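Local coordinates for MOBA relate protein (Mycobacterium sp., PDB 2WAW) that is of unknown function but has a MobA-like NTP-transferase domain of the GT-A clan, so probably binds a nucleotide and transfers a nucleotidyl group, at residues V51-A56 / V64-L69; S87-V92 / G144-L149; I99-G104 / K156-L161; A115-G120 / A127-A132. All blocks are in the same frame, centred on the assembly; numbering follows the deposited sequence. Where two conformers were deposited one is given.

Contact 1. Residues V51-A56 / V64-L69; sequences VTLGGA and VELDGL
The beta-alpha-beta crossover that links strand 48-53 through helix 57-63 to the parallel edge strand 70-73 brings Val51 against Leu69 and Leu53 against Leu66. Residues 64-69 form the return loop of this unit, between the end of the helix and the start of the edge strand. Val51 and Leu53, two apart on the strand, point their side chains to the same side of the sheet, and each receives one leucine of the loop. At the first pair, CG2 of Val51 lies 3.6 Å from CD1 of Leu69. Val51 sets CG1 anti to its backbone N (chi1 -171°), which turns CG2 back beside that N and toward the leucine; the two side chains cross obliquely. The second pair is looser, with CD1 of Leu53 at 4.3 Å from CD1 of Leu66. A beta-branched valine suits an extended strand, while the longer leucines of the loop can span the gap to it.

The loop holds its own shape. A type II turn runs from Leu66 to Leu69, closed by Leu69 N to Leu66 O at 3.2 Å, and Gly68 takes the positive phi (84°) that this turn favours in glycine. Within the turn, Asp67 N donates to OE2 of Glu65, the residue just before it, at 2.9 Å, on the anti side of the carboxylate. Leu38 of helix 33-42 touches Val51, Leu66 and Leu69, while Arg42 NH2 bonds the carbonyl oxygens of Glu65 and Asp67. Because methyl groups alone meet across the two segments, the loop is fitted to the strand by shape and burial, and its polar bonds are made elsewhere.

Contact 2. Residues S87-V92 / G144-L149; sequences SALTWV and GVFGDL
Helix 84-90 and the first turn of helix 146-150 come nearest at Leu89 and Phe146, whose CA atoms are 7.4 Å apart. Val145 is the N-cap residue of the second helix. Phe146 and Leu149, three residues apart and so about one turn along it, both point their side chains toward helix 84-90.

Leu89 fits between them with its two methyl branches. CD2 stands over one face of the Phe146 ring, 4.3 Å from the centroid and 14° off the ring normal, a CH-pi contact displaced a little toward the rim. CD1 lies 3.8 Å from CB of Leu149 and 3.7 Å from the carbonyl O of Phe146, while CD2 of Leu89 also reaches CD1 of Leu149 at 4.0 Å. The Leu89 and Leu149 side chains cross at about a right angle. A forked leucine suits this place because one residue can serve ring and aliphatic chain together. Val92, farther along the same segment, adds CG1 at 4.1 Å from CE2 of Phe146; chi1 of 176° holds that methyl anti to the backbone N.

The neighbouring helices share Ile99 of strand 98-103, beneath all four of these residues, while the first also reaches strand 48-53, as helices covering one face of a GT-A-like alpha/beta sheet do.

Contact 3. Residues I99-G104 / K156-L161; sequences IVLMLG and KGVWRL
Leu101 and Leu103, on a central strand of the mixed sheet, meet Val158 and Lys156 of segment 156-161, which leads into helix 158-163 over that face of the GT-A-like alpha/beta sandwich. Strand 98-103 is bonded on one side to the parallel strand 6-12 and on the other to the antiparallel strand 134-142; its backbone is engaged by those neighbours, and its side chains meet the helix.

The purely apolar pair is Leu101 with Val158. They reach toward each other tip to tip, CD1 of Leu101 standing 4.0 Å from CG2 of Val158. The CA atoms of Leu101 and Val158 are 9.6 Å apart, a span that the long leucine largely bridges while the compact valine sits close to its helix. A chi1 of -168° leaves CG2 as the branch of Val158 that faces the strand. Leu149 of helix 146-150 packs on Val158 as well.

A second kind of contact joins a methyl group to the aliphatic part of a charged side chain. Lys156, extended beyond CG, crosses Leu103 at about a right angle. Lysine suits this partly exposed place because its methylenes can lie on leucine while its ammonium end makes a cation-pi contact with Tyr15 and a long, weak ion pair with Asp183. On the leucine side, CD1 of Leu103 lies 3.8 Å from Lys156 CE and 4.2 Å from Lys156 NZ.

Contact 4. Residues A115-G120 / A127-A132; sequences ASLIAG and AVCEYA
Leu117 of helix 111-121 makes the main approach to strand 126-131, resting on Ala127 and Cys129. The short helix and strand segments run 8.3 Å apart at their closest, with 138° between their N-to-C directions, so the chain returns obliquely antiparallel after the turn.

Leu117 swings CG anti to its backbone N (chi1 173°), and chi2 of 70° then brings CD1 down onto the strand. There CD1 meets Ala127 in two ways: it is 3.7 Å from the methyl CB of Ala127 and 3.7 Å from its carbonyl carbon, so the branch rests against side chain and peptide together, with Val128 N 3.9 Å from the same Leu117 CD1. Alanine suits a strand position where a leucine must come this close to the backbone, since its side chain is a single methyl. Cys129 is met higher up the leucine. Its SG lies 4.3 Å from CB of Leu117, and the compact, weakly polar thiol sulfur can sit beside a helix without asking for a strong partner. Val128 points its side chain away from the helix, as the alternation of a strand requires, and packs on Phe139 and Arg171.

Val100 of strand 98-103 also touches Leu117, extending the apolar layer across the sheet. Helix and strand form the second half of a beta-alpha-beta crossover from strand 98-103 to the parallel strand 126-131, passing over the place of strand 134-142 between them in the GT-A-like sheet.

In the fold
Contacts 1, 3 and 4 all reach the same mixed sheet, from strand 48-53 near one edge, through the central strand 98-103, to strand 126-131 near the other; the centres of contacts 1 and 4 lie 25 Å apart, on opposite sides of the chain's centre. Contact 2 joins two helices, its centre 12 Å from that of contact 3, and the two meet around Ile99. Along the chain, contact 1 closes first; contacts 2 and 3 then cross, and contact 4 is nested inside the loops both close. The crossing closures of contacts 2 and 3 bring residues 87-104 together with residues 144-161, while contacts 1 and 4 are local closures toward the two edges of the sheet.

Contact 1. Residues V51-A56 / V64-L69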
loop_
_atom_site.group_PDB
_atom_site.type_symbol
_atom_site.label_atom_id
_atom_site.label_comp_id
_atom_site.label_asym_id
_atom_site.label_seq_id
_atom_site.Cartn_x
_atom_site.Cartn_y
_atom_site.Cartn_z
ATOM N N VAL A 51 8.542 2.952 1.557
ATOM C CA VAL A 51 7.678 3.683 0.627
ATOM C C VAL A 51 8.377 3.768 -0.714
ATOM O O VAL A 51 9.561 4.140 -0.789
ATOM C CB VAL A 51 7.392 5.116 1.124
ATOM C CG1 VAL A 51 6.307 5.810 0.246
ATOM C CG2 VAL A 51 7.014 5.107 2.600
ATOM N N THR A 52 7.653 3.404 -1.781
ATOM C CA THR A 52 8.230 3.527 -3.126
ATOM C C THR A 52 7.721 4.792 -3.788
ATOM O O THR A 52 6.561 5.193 -3.607
ATOM C CB THR A 52 7.911 2.312 -4.041
ATOM O OG1 THR A 52 6.502 2.290 -4.303
ATOM C CG2 THR A 52 8.305 0.977 -3.369
ATOM N N LEU A 53 8.606 5.416 -4.553
ATOM C CA LEU A 53 8.272 6.635 -5.266
ATOM C C LEU A 53 8.836 6.540 -6.662
ATOM O O LEU A 53 9.862 5.888 -6.885
ATOM C CB LEU A 53 8.864 7.848 -4.543
ATOM C CG LEU A 53 8.387 8.125 -3.119
ATOM C CD1 LEU A 53 9.172 9.276 -2.523
ATOM C CD2 LEU A 53 6.947 8.457 -3.163
ATOM N N GLY A 54 8.177 7.205 -7.603
ATOM C CA GLY A 54 8.613 7.161 -8.992
ATOM C C GLY A 54 9.134 8.499 -9.491
ATOM O O GLY A 54 9.898 9.182 -8.796
ATOM N N GLY A 55 8.684 8.887 -10.685
ATOM C CA GLY A 55 9.144 10.113 -11.347
ATOM C C GLY A 55 8.955 11.408 -10.567
ATOM O O GLY A 55 9.741 12.344 -10.730
ATOM N N ALA A 56 7.926 11.455 -9.718
ATOM C CA ALA A 56 7.622 12.620 -8.886
ATOM C C ALA A 56 8.392 12.665 -7.561
ATOM O O ALA A 56 8.110 13.512 -6.711
ATOM C CB ALA A 56 6.104 12.672 -8.605
ATOM N N VAL A 64 6.505 15.804 1.661
ATOM C CA VAL A 64 5.912 14.797 2.533
ATOM C C VAL A 64 6.929 14.391 3.588
ATOM O O VAL A 64 8.126 14.303 3.303
ATOM C CB VAL A 64 5.432 13.572 1.728
ATOM C CG1 VAL A 64 4.822 12.508 2.652
ATOM C CG2 VAL A 64 4.445 14.003 0.643
ATOM N N GLU A 65 6.479 14.131 4.790
ATOM C CA GLU A 65 7.413 13.718 5.809
ATOM C C GLU A 65 7.722 12.237 5.724
ATOM O O GLU A 65 6.921 11.408 5.992
ATOM C CB GLU A 65 6.872 14.041 7.175
ATOM C CG GLU A 65 7.758 13.524 8.280
ATOM C CD GLU A 65 9.097 14.212 8.320
ATOM O OE1 GLU A 65 9.116 15.300 8.872
ATOM O OE2 GLU A 65 10.088 13.710 7.838
ATOM N N LEU A 66 8.934 11.960 5.328
ATOM C CA LEU A 66 9.443 10.626 5.166
ATOM C C LEU A 66 10.545 10.175 6.144
ATOM O O LEU A 66 11.112 9.162 5.963
ATOM C CB LEU A 66 9.881 10.423 3.733
ATOM C CG LEU A 66 8.885 10.811 2.650
ATOM C CD1 LEU A 66 9.525 10.914 1.383
ATOM C CD2 LEU A 66 7.797 9.924 2.554
ATOM N N ASP A 67 10.818 10.967 7.170
ATOM C CA ASP A 67 11.849 10.603 8.119
ATOM C C ASP A 67 11.566 9.279 8.786
ATOM O O ASP A 67 10.482 9.009 9.161
ATOM C CB ASP A 67 12.001 11.673 9.206
ATOM N N GLY A 68 12.568 8.457 8.873
ATOM C CA GLY A 68 12.470 7.188 9.511
ATOM C C GLY A 68 11.934 6.077 8.661
ATOM O O GLY A 68 11.837 4.987 9.104
ATOM N N LEU A 69 11.591 6.391 7.426
ATOM C CA LEU A 69 11.089 5.427 6.489
ATOM C C LEU A 69 12.179 5.004 5.514
ATOM O O LEU A 69 13.066 5.746 5.279
ATOM C CB LEU A 69 9.918 6.021 5.719
ATOM C CG LEU A 69 8.781 6.632 6.508
ATOM C CD1 LEU A 69 7.658 7.004 5.646
ATOM C CD2 LEU A 69 8.323 5.822 7.621
#

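Contact 2. Residues S87-V92 / G144-L149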
loop_
_atom_site.group_PDB
_atom_site.type_symbol
_atom_site.label_atom_id
_atom_site.label_comp_id
_atom_site.label_asym_id
_atom_site.label_seq_id
_atom_site.Cartn_x
_atom_site.Cartn_y
_atom_site.Cartn_z
ATOM N N SER A 87 11.842 -3.635 -6.639
ATOM C CA SER A 87 12.899 -2.939 -5.917
ATOM C C SER A 87 12.664 -2.957 -4.404
ATOM O O SER A 87 13.583 -3.200 -3.642
ATOM C CB SER A 87 13.036 -1.504 -6.437
ATOM O OG SER A 87 13.351 -1.500 -7.830
ATOM N N ALA A 88 11.422 -2.728 -3.979
ATOM C CA ALA A 88 11.109 -2.678 -2.552
ATOM C C ALA A 88 11.502 -3.958 -1.836
ATOM O O ALA A 88 12.003 -3.908 -0.708
ATOM C CB ALA A 88 9.628 -2.381 -2.328
ATOM N N LEU A 89 11.286 -5.104 -2.494
ATOM C CA LEU A 89 11.554 -6.408 -1.872
ATOM C C LEU A 89 13.022 -6.549 -1.454
ATOM O O LEU A 89 13.352 -7.163 -0.414
ATOM C CB LEU A 89 11.100 -7.561 -2.797
ATOM C CG LEU A 89 9.570 -7.718 -2.958
ATOM C CD1 LEU A 89 9.222 -8.644 -4.119
ATOM C CD2 LEU A 89 8.894 -8.201 -1.680
ATOM N N THR A 90 13.907 -5.962 -2.249
ATOM C CA THR A 90 15.345 -6.058 -1.983
ATOM C C THR A 90 15.748 -5.366 -0.660
ATOM O O THR A 90 16.789 -5.685 -0.061
ATOM C CB THR A 90 16.167 -5.541 -3.183
ATOM O OG1 THR A 90 16.064 -4.117 -3.282
ATOM C CG2 THR A 90 15.668 -6.171 -4.470
ATOM N N TRP A 91 14.897 -4.445 -0.210
ATOM C CA TRP A 91 15.091 -3.651 1.010
ATOM C C TRP A 91 14.446 -4.233 2.266
ATOM O O TRP A 91 14.684 -3.734 3.368
ATOM C CB TRP A 91 14.493 -2.262 0.825
ATOM C CG TRP A 91 15.277 -1.315 -0.001
ATOM C CD1 TRP A 91 15.514 -1.392 -1.347
ATOM C CD2 TRP A 91 15.872 -0.093 0.449
ATOM N NE1 TRP A 91 16.259 -0.306 -1.754
ATOM C CE2 TRP A 91 16.486 0.510 -0.675
ATOM C CE3 TRP A 91 15.956 0.547 1.695
ATOM C CZ2 TRP A 91 17.187 1.725 -0.587
ATOM C CZ3 TRP A 91 16.650 1.757 1.783
ATOM C CH2 TRP A 91 17.255 2.331 0.644
ATOM N N VAL A 92 13.610 -5.256 2.103
ATOM C CA VAL A 92 12.898 -5.853 3.239
ATOM C C VAL A 92 13.884 -6.490 4.219
ATOM O O VAL A 92 14.759 -7.255 3.801
ATOM C CB VAL A 92 11.872 -6.893 2.756
ATOM C CG1 VAL A 92 11.195 -7.586 3.932
ATOM C CG2 VAL A 92 10.802 -6.205 1.887
ATOM N N GLY A 144 7.773 -16.680 1.911
ATOM C CA GLY A 144 7.864 -17.837 1.011
ATOM C C GLY A 144 7.482 -17.570 -0.433
ATOM O O GLY A 144 7.931 -18.277 -1.339
ATOM N N VAL A 145 6.667 -16.545 -0.672
ATOM C CA VAL A 145 6.283 -16.208 -2.046
ATOM C C VAL A 145 6.820 -14.849 -2.538
ATOM O O VAL A 145 6.356 -14.299 -3.550
ATOM C CB VAL A 145 4.757 -16.357 -2.266
ATOM C CG1 VAL A 145 4.368 -17.832 -2.152
ATOM C CG2 VAL A 145 3.984 -15.539 -1.261
ATOM N N PHE A 146 7.803 -14.313 -1.818
ATOM C CA PHE A 146 8.516 -13.113 -2.274
ATOM C C PHE A 146 9.034 -13.279 -3.714
ATOM O O PHE A 146 8.972 -12.343 -4.500
ATOM C CB PHE A 146 9.690 -12.765 -1.342
ATOM C CG PHE A 146 9.296 -12.063 -0.059
ATOM C CD1 PHE A 146 7.956 -11.831 0.283
ATOM C CD2 PHE A 146 10.299 -11.645 0.826
ATOM C CE1 PHE A 146 7.627 -11.192 1.485
ATOM C CE2 PHE A 146 9.993 -11.008 2.026
ATOM C CZ PHE A 146 8.637 -10.773 2.367
ATOM N N GLY A 147 9.536 -14.469 -4.055
ATOM C CA GLY A 147 9.988 -14.742 -5.429
ATOM C C GLY A 147 8.907 -14.556 -6.487
ATOM O O GLY A 147 9.154 -13.973 -7.552
ATOM N N ASP A 148 7.697 -15.034 -6.191
ATOM C CA ASP A 148 6.561 -14.895 -7.104
ATOM C C ASP A 148 6.105 -13.440 -7.283
ATOM O O ASP A 148 5.761 -13.016 -8.395
ATOM C CB ASP A 148 5.395 -15.778 -6.633
ATOM C CG ASP A 148 5.809 -17.232 -6.445
ATOM O OD1 ASP A 148 5.574 -18.034 -7.370
ATOM O OD2 ASP A 148 6.404 -17.575 -5.397
ATOM N N LEU A 149 6.091 -12.685 -6.184
ATOM C CA LEU A 149 5.833 -11.254 -6.229
ATOM C C LEU A 149 6.803 -10.551 -7.150
ATOM O O LEU A 149 6.402 -9.700 -7.948
ATOM C CB LEU A 149 6.007 -10.627 -4.853
ATOM C CG LEU A 149 4.840 -10.502 -3.895
ATOM C CD1 LEU A 149 5.295 -9.552 -2.817
ATOM C CD2 LEU A 149 3.581 -9.977 -4.575
#

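Contact 3. Residues I99-G104 / K156-L161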
loop_
_atom_site.group_PDB
_atom_site.type_symbol
_atom_site.label_atom_id
_atom_site.label_comp_id
_atom_site.label_asym_id
_atom_site.label_seq_id
_atom_site.Cartn_x
_atom_site.Cartn_y
_atom_site.Cartn_z
ATOM N N ILE A 99 5.285 -9.263 4.298
ATOM C CA ILE A 99 5.035 -7.846 4.157
ATOM C C ILE A 99 3.555 -7.602 4.123
ATOM O O ILE A 99 2.789 -8.496 3.779
ATOM C CB ILE A 99 5.667 -7.248 2.875
ATOM C CG1 ILE A 99 5.082 -7.913 1.594
ATOM C CG2 ILE A 99 7.211 -7.298 2.979
ATOM C CD1 ILE A 99 5.619 -7.326 0.268
ATOM N N VAL A 100 3.175 -6.382 4.473
ATOM C CA VAL A 100 1.837 -5.883 4.228
ATOM C C VAL A 100 1.925 -4.811 3.154
ATOM O O VAL A 100 2.693 -3.845 3.289
ATOM C CB VAL A 100 1.189 -5.329 5.522
ATOM C CG1 VAL A 100 -0.122 -4.559 5.217
ATOM C CG2 VAL A 100 0.948 -6.445 6.525
ATOM N N LEU A 101 1.147 -4.999 2.090
ATOM C CA LEU A 101 1.116 -4.106 0.919
ATOM C C LEU A 101 -0.063 -3.181 0.950
ATOM O O LEU A 101 -1.191 -3.620 1.137
ATOM C CB LEU A 101 1.018 -4.943 -0.365
ATOM C CG LEU A 101 2.187 -5.818 -0.793
ATOM C CD1 LEU A 101 1.752 -6.651 -1.991
ATOM C CD2 LEU A 101 3.400 -4.959 -1.136
ATOM N N MET A 102 0.205 -1.898 0.747
ATOM C CA MET A 102 -0.891 -0.967 0.586
ATOM C C MET A 102 -0.497 0.100 -0.410
ATOM O O MET A 102 0.671 0.230 -0.785
ATOM C CB MET A 102 -1.279 -0.352 1.912
ATOM C CG MET A 102 -0.405 0.786 2.309
ATOM S SD MET A 102 -0.846 1.303 3.959
ATOM C CE MET A 102 0.331 0.362 4.944
ATOM N N LEU A 103 -1.505 0.790 -0.939
ATOM C CA LEU A 103 -1.263 1.858 -1.917
ATOM C C LEU A 103 -1.104 3.200 -1.220
ATOM O O LEU A 103 -1.775 3.455 -0.219
ATOM C CB LEU A 103 -2.414 1.951 -2.934
ATOM C CG LEU A 103 -2.682 0.686 -3.779
ATOM C CD1 LEU A 103 -3.739 0.969 -4.840
ATOM C CD2 LEU A 103 -1.417 0.159 -4.440
ATOM N N GLY A 104 -0.267 4.080 -1.772
ATOM C CA GLY A 104 -0.043 5.410 -1.202
ATOM C C GLY A 104 -1.288 6.297 -1.217
ATOM O O GLY A 104 -1.342 7.326 -0.516
ATOM N N LYS A 156 0.241 -3.454 -9.306
ATOM C CA LYS A 156 -1.193 -3.718 -9.101
ATOM C C LYS A 156 -1.606 -4.994 -9.811
ATOM O O LYS A 156 -2.747 -5.128 -10.281
ATOM C CB LYS A 156 -2.050 -2.533 -9.565
ATOM C CG LYS A 156 -1.907 -1.292 -8.703
ATOM C CD LYS A 156 -2.823 -0.168 -9.166
ATOM C CE LYS A 156 -2.501 1.114 -8.421
ATOM N NZ LYS A 156 -3.415 2.225 -8.793
ATOM N N GLY A 157 -0.673 -5.935 -9.870
ATOM C CA GLY A 157 -0.932 -7.230 -10.486
ATOM C C GLY A 157 -0.932 -8.355 -9.476
ATOM O O GLY A 157 -1.006 -9.524 -9.864
ATOM N N VAL A 158 -0.847 -8.003 -8.187
ATOM C CA VAL A 158 -0.872 -8.975 -7.069
ATOM C C VAL A 158 -2.162 -9.797 -7.089
ATOM O O VAL A 158 -2.171 -10.952 -6.661
ATOM C CB VAL A 158 -0.688 -8.284 -5.669
ATOM C CG1 VAL A 158 -0.424 -9.327 -4.568
ATOM C CG2 VAL A 158 0.449 -7.277 -5.722
ATOM N N TRP A 159 -3.234 -9.199 -7.606
ATOM C CA TRP A 159 -4.501 -9.906 -7.725
ATOM C C TRP A 159 -4.362 -11.178 -8.570
ATOM O O TRP A 159 -5.106 -12.135 -8.367
ATOM C CB TRP A 159 -5.632 -8.987 -8.222
ATOM C CG TRP A 159 -5.515 -8.524 -9.646
ATOM C CD1 TRP A 159 -4.851 -7.414 -10.097
ATOM C CD2 TRP A 159 -6.099 -9.139 -10.804
ATOM N NE1 TRP A 159 -4.975 -7.311 -11.463
ATOM C CE2 TRP A 159 -5.736 -8.354 -11.923
ATOM C CE3 TRP A 159 -6.890 -10.279 -11.008
ATOM C CZ2 TRP A 159 -6.133 -8.674 -13.227
ATOM C CZ3 TRP A 159 -7.285 -10.594 -12.307
ATOM C CH2 TRP A 159 -6.904 -9.792 -13.399
ATOM N N ARG A 160 -3.385 -11.213 -9.480
ATOM C CA ARG A 160 -3.169 -12.409 -10.309
ATOM C C ARG A 160 -2.599 -13.594 -9.532
ATOM O O ARG A 160 -2.946 -14.743 -9.794
ATOM C CB ARG A 160 -2.314 -12.097 -11.539
ATOM C CG ARG A 160 -3.086 -11.310 -12.574
ATOM C CD ARG A 160 -2.619 -11.591 -13.998
ATOM N NE ARG A 160 -3.419 -10.847 -14.975
ATOM C CZ ARG A 160 -3.427 -9.520 -15.081
ATOM N NH1 ARG A 160 -2.687 -8.779 -14.261
ATOM N NH2 ARG A 160 -4.189 -8.927 -15.995
ATOM N N LEU A 161 -1.727 -13.307 -8.574
ATOM C CA LEU A 161 -1.229 -14.318 -7.659
ATOM C C LEU A 161 -2.371 -14.791 -6.757
ATOM O O LEU A 161 -2.562 -15.990 -6.568
ATOM C CB LEU A 161 -0.094 -13.734 -6.824
ATOM C CG LEU A 161 1.027 -14.612 -6.272
ATOM C CD1 LEU A 161 1.560 -15.609 -7.294
ATOM C CD2 LEU A 161 2.148 -13.695 -5.803
#

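Contact 4. Residues A115-G120 / A127-A132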
loop_
_atom_site.group_PDB
_atom_site.type_symbol
_atom_site.label_atom_id
_atom_site.label_comp_id
_atom_site.label_asym_id
_atom_site.label_seq_id
_atom_site.Cartn_x
_atom_site.Cartn_y
_atom_site.Cartn_z
ATOM N N ALA A 115 -3.578 -4.793 11.717
ATOM C CA ALA A 115 -3.257 -5.709 12.820
ATOM C C ALA A 115 -3.990 -7.055 12.661
ATOM O O ALA A 115 -3.383 -8.123 12.787
ATOM C CB ALA A 115 -3.559 -5.072 14.177
ATOM N N SER A 116 -5.296 -7.012 12.369
ATOM C CA SER A 116 -6.058 -8.231 12.123
ATOM C C SER A 116 -5.556 -9.028 10.922
ATOM O O SER A 116 -5.515 -10.259 10.961
ATOM C CB SER A 116 -7.545 -7.906 11.983
ATOM O OG SER A 116 -7.976 -7.278 13.169
ATOM N N LEU A 117 -5.187 -8.316 9.862
ATOM C CA LEU A 117 -4.607 -8.944 8.677
ATOM C C LEU A 117 -3.339 -9.707 9.013
ATOM O O LEU A 117 -3.160 -10.857 8.589
ATOM C CB LEU A 117 -4.338 -7.890 7.590
ATOM C CG LEU A 117 -3.570 -8.383 6.356
ATOM C CD1 LEU A 117 -4.465 -9.334 5.510
ATOM C CD2 LEU A 117 -3.095 -7.180 5.574
ATOM N N ILE A 118 -2.444 -9.066 9.773
ATOM C CA ILE A 118 -1.172 -9.701 10.132
ATOM C C ILE A 118 -1.432 -10.956 10.964
ATOM O O ILE A 118 -0.789 -11.983 10.757
ATOM C CB ILE A 118 -0.285 -8.716 10.901
ATOM C CG1 ILE A 118 0.290 -7.664 9.938
ATOM C CG2 ILE A 118 0.848 -9.435 11.595
ATOM C CD1 ILE A 118 0.894 -6.425 10.634
ATOM N N ALA A 119 -2.395 -10.869 11.870
ATOM C CA ALA A 119 -2.657 -11.980 12.777
ATOM C C ALA A 119 -3.148 -13.181 11.963
ATOM O O ALA A 119 -2.695 -14.320 12.181
ATOM C CB ALA A 119 -3.685 -11.573 13.819
ATOM N N GLY A 120 -4.055 -12.918 11.014
ATOM C CA GLY A 120 -4.558 -13.967 10.112
ATOM C C GLY A 120 -3.490 -14.460 9.148
ATOM O O GLY A 120 -3.513 -15.610 8.706
ATOM N N ALA A 127 -2.689 -13.311 2.562
ATOM C CA ALA A 127 -4.000 -12.972 3.143
ATOM C C ALA A 127 -4.486 -11.651 2.592
ATOM O O ALA A 127 -3.684 -10.808 2.169
ATOM C CB ALA A 127 -3.911 -12.929 4.640
ATOM N N VAL A 128 -5.804 -11.474 2.585
ATOM C CA VAL A 128 -6.409 -10.253 2.040
ATOM C C VAL A 128 -7.525 -9.776 2.951
ATOM O O VAL A 128 -8.085 -10.568 3.709
ATOM C CB VAL A 128 -6.951 -10.469 0.601
ATOM C CG1 VAL A 128 -5.836 -10.943 -0.332
ATOM C CG2 VAL A 128 -8.146 -11.442 0.594
ATOM N N CYS A 129 -7.830 -8.484 2.902
ATOM C CA CYS A 129 -8.994 -7.987 3.626
ATOM C C CYS A 129 -10.258 -8.192 2.810
ATOM O O CYS A 129 -10.303 -7.894 1.611
ATOM C CB CYS A 129 -8.817 -6.519 3.977
ATOM S SG CYS A 129 -7.529 -6.272 5.255
ATOM N N GLU A 130 -11.280 -8.712 3.467
ATOM C CA GLU A 130 -12.572 -8.893 2.851
ATOM C C GLU A 130 -13.536 -7.904 3.467
ATOM O O GLU A 130 -13.963 -8.058 4.613
ATOM C CB GLU A 130 -13.071 -10.327 3.026
ATOM C CG GLU A 130 -14.398 -10.560 2.333
ATOM C CD GLU A 130 -14.799 -12.015 2.330
ATOM O OE1 GLU A 130 -14.732 -12.662 3.396
ATOM O OE2 GLU A 130 -15.192 -12.504 1.259
ATOM N N TYR A 131 -13.849 -6.871 2.696
ATOM C CA TYR A 131 -14.757 -5.821 3.121
ATOM C C TYR A 131 -16.191 -6.203 2.762
ATOM O O TYR A 131 -16.439 -7.234 2.121
ATOM C CB TYR A 131 -14.352 -4.534 2.417
ATOM C CG TYR A 131 -12.958 -4.059 2.783
ATOM C CD1 TYR A 131 -12.766 -3.241 3.897
ATOM C CD2 TYR A 131 -11.859 -4.410 2.022
ATOM C CE1 TYR A 131 -11.515 -2.780 4.249
ATOM C CE2 TYR A 131 -10.584 -3.960 2.363
ATOM C CZ TYR A 131 -10.422 -3.141 3.482
ATOM O OH TYR A 131 -9.199 -2.658 3.865
ATOM N N ALA A 132 -17.143 -5.377 3.189
ATOM C CA ALA A 132 -18.555 -5.628 2.940
ATOM C C ALA A 132 -18.895 -5.708 1.436
ATOM O O ALA A 132 -19.822 -6.427 1.046
ATOM C CB ALA A 132 -19.377 -4.560 3.619
#